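PDB 4N03: ABC-type branched-chain amino acid transport systems periplasmic component-like protein from Thermomonospora curvata, which probably binds fatty acids such as palmitic acid outside the cytoplasmic membrane and delivers them to an ABC transporter for uptake. Local coordinates for residues A130-T133 / A134-G137. Sequence-based numbering, arbitrary orientation.
Sequences AWTT and ALLG. With PLM (palmitic acid), chain B.
Thr132, just ahead of a short 3-10 turn, takes the amide of Ala134 on its side chain: Ala134 N donates to Thr132 OG1 at 3.1 Å, an almost straight bond (167°). A chi1 of -176° sets this hydroxyl opposite its own backbone N and beside the carbonyl carbon, facing the incoming amide; the same hydroxyl is hydrogen-bonded to the backbone carbonyl of Asp179, its strongest polar partner. In the backbone, Leu135 N reaches Thr132 O at 3.2 Å and Leu136 N reaches Thr133 O at 3.0 Å, the i to i+3 hydrogen bonds of the turn. The apolar contacts are between Thr132 CG2 and Leu135 CG, 3.6 Å apart, the two side chains crossing at about a right angle, and between Leu135 CD1 and Ala130 CB. Helix 109-122 packs on Leu135 through Val112 and Ser113. Trp131 takes no part in the turn; its indole lies against the bound palmitic acid. CE of the ligand lies over one face near the ring's margin, its CF is 3.7 Å from Trp131 CZ2, and Trp131 NE1 is hydrogen-bonded to the Thr144 hydroxyl. A serine in its place would probably leave that part of the acyl chain without its flat apolar wall and Thr144 without the indole N-H. The arrangement is an ST turn leading into a 3-10 turn in the loop after strand 126-129, next to the Trp131 wall of the ligand pocket in a periplasmic binding protein fold.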
ATOM      1  N   ALA A 130       2.252  -2.903   1.330  1.00 10.64           N
ATOM      2  CA  ALA A 130       1.808  -3.628   2.475  1.00 10.68           C
ATOM      3  C   ALA A 130       2.000  -2.715   3.686  1.00 10.70           C
ATOM      4  O   ALA A 130       3.033  -2.073   3.794  1.00 11.66           O
ATOM      5  CB  ALA A 130       2.606  -4.874   2.655  1.00 12.13           C
ATOM      6  N   TRP A 131       1.011  -2.621   4.524  1.00  9.20           N
ATOM      7  CA  TRP A 131       1.011  -1.620   5.567  1.00  9.53           C
ATOM      8  C   TRP A 131       0.710  -2.154   6.973  1.00  9.31           C
ATOM      9  O   TRP A 131       0.281  -1.435   7.838  1.00  9.71           O
ATOM     10  CB  TRP A 131       0.125  -0.433   5.147  1.00  9.30           C
ATOM     11  CG  TRP A 131       0.668   0.237   3.932  1.00  9.33           C
ATOM     12  CD1 TRP A 131       1.686   1.096   3.949  1.00 10.49           C
ATOM     13  CD2 TRP A 131       0.368  -0.009   2.533  1.00  9.12           C
ATOM     14  NE1 TRP A 131       2.045   1.473   2.679  1.00 10.22           N
ATOM     15  CE2 TRP A 131       1.260   0.763   1.783  1.00 10.00           C
ATOM     16  CE3 TRP A 131      -0.532  -0.828   1.858  1.00  9.69           C
ATOM     17  CZ2 TRP A 131       1.245   0.779   0.383  1.00 10.53           C
ATOM     18  CZ3 TRP A 131      -0.551  -0.799   0.489  1.00 10.96           C
ATOM     19  CH2 TRP A 131       0.323  -0.004  -0.234  1.00 11.59           C
ATOM     20  N   THR A 132       0.966  -3.439   7.174  1.00  9.00           N
ATOM     21  CA  THR A 132       0.870  -3.982   8.492  1.00  8.74           C
ATOM     22  C   THR A 132       1.963  -3.436   9.411  1.00  9.16           C
ATOM     23  O   THR A 132       3.114  -3.258   9.043  1.00  9.21           O
ATOM     24  CB  THR A 132       0.942  -5.512   8.431  1.00  8.98           C
ATOM     25  OG1 THR A 132       0.741  -6.039   9.747  1.00  9.93           O
ATOM     26  CG2 THR A 132       2.257  -6.053   7.921  1.00 10.36           C
ATOM     27  N   THR A 133       1.616  -3.313  10.704  1.00  9.40           N
ATOM     28  CA  THR A 133       2.588  -3.005  11.739  1.00  9.44           C
ATOM     29  C   THR A 133       3.573  -4.153  11.928  1.00  8.79           C
ATOM     30  O   THR A 133       4.657  -3.932  12.480  1.00  9.08           O
ATOM     31  CB  THR A 133       1.884  -2.720  13.063  1.00  9.47           C
ATOM     32  OG1 THR A 133       1.002  -3.805  13.379  1.00  9.53           O
ATOM     33  CG2 THR A 133       1.076  -1.460  12.954  1.00  8.90           C
ATOM     34  N   ALA A 134       3.252  -5.343  11.421  1.00  8.73           N
ATOM     35  CA  ALA A 134       4.172  -6.438  11.521  1.00  9.83           C
ATOM     36  C   ALA A 134       5.456  -6.213  10.750  1.00  8.94           C
ATOM     37  O   ALA A 134       6.414  -6.934  10.932  1.00 11.38           O
ATOM     38  CB  ALA A 134       3.492  -7.733  11.131  1.00 11.30           C
ATOM     39  N   LEU A 135       5.481  -5.215   9.848  1.00  9.25           N
ATOM     40  CA  LEU A 135       6.658  -4.866   9.065  1.00  9.59           C
ATOM     41  C   LEU A 135       7.433  -3.680   9.604  1.00  9.96           C
ATOM     42  O   LEU A 135       8.484  -3.367   9.059  1.00 10.85           O
ATOM     43  CB  LEU A 135       6.294  -4.685   7.589  1.00  9.67           C
ATOM     44  CG  LEU A 135       5.712  -5.942   6.942  1.00 10.72           C
ATOM     45  CD1 LEU A 135       5.232  -5.653   5.547  1.00 11.66           C
ATOM     46  CD2 LEU A 135       6.679  -7.137   6.968  1.00 12.63           C
ATOM     47  N   LEU A 136       6.927  -3.024  10.659  1.00  9.65           N
ATOM     48  CA  LEU A 136       7.712  -2.045  11.376  1.00  9.77           C
ATOM     49  C   LEU A 136       8.799  -2.740  12.172  1.00  9.85           C
ATOM     50  O   LEU A 136       8.734  -3.960  12.417  1.00 11.24           O
ATOM     51  CB  LEU A 136       6.832  -1.205  12.310  1.00  9.76           C
ATOM     52  CG  LEU A 136       5.810  -0.297  11.616  1.00  9.93           C
ATOM     53  CD1 LEU A 136       5.013   0.405  12.709  1.00 11.64           C
ATOM     54  CD2 LEU A 136       6.488   0.729  10.706  1.00 10.64           C
ATOM     55  N   GLY A 137       9.794  -1.977  12.573  1.00 10.13           N
ATOM     56  CA  GLY A 137      10.866  -2.500  13.426  1.00 11.35           C
ATOM     57  C   GLY A 137      12.014  -3.117  12.699  1.00 11.34           C
ATOM     58  O   GLY A 137      12.891  -3.734  13.303  1.00 13.57           O
TER
HETATM   59  C1  PLM B 601      -1.794  -6.584   2.202  1.00 10.49           C
HETATM   60  O1  PLM B 601      -1.244  -5.760   2.979  1.00 10.86           O
HETATM   61  O2  PLM B 601      -1.534  -7.807   2.163  1.00 11.00           O
HETATM   62  C2  PLM B 601      -2.707  -6.046   1.124  1.00 12.83           C
HETATM   63  C3  PLM B 601      -1.783  -5.537  -0.067  1.00 15.04           C
HETATM   64  C4  PLM B 601      -2.546  -4.772  -1.124  1.00 15.32           C
HETATM   65  C5  PLM B 601      -1.686  -4.354  -2.267  1.00 17.12           C
HETATM   66  C6  PLM B 601      -2.310  -3.475  -3.372  1.00 17.77           C
HETATM   67  C7  PLM B 601      -2.100  -2.000  -3.058  1.00 19.80           C
HETATM   68  C8  PLM B 601      -2.821  -1.030  -3.953  1.00 22.46           C
HETATM   69  C9  PLM B 601      -2.375   0.416  -3.840  1.00 24.37           C
HETATM   70  CA  PLM B 601      -3.140   1.262  -2.795  1.00 23.22           C
HETATM   71  CB  PLM B 601      -2.352   2.618  -2.595  1.00 24.01           C
HETATM   72  CC  PLM B 601      -2.051   2.881  -1.091  1.00 19.31           C
HETATM   73  CD  PLM B 601      -0.890   3.821  -0.840  1.00 17.40           C
HETATM   74  CE  PLM B 601      -0.522   4.090   0.614  0.50 18.73           C
HETATM   75  CF  PLM B 601       0.957   4.487   0.734  0.50 20.51           C
HETATM   76  CG  PLM B 601       1.237   5.963   0.511  0.50 21.00           C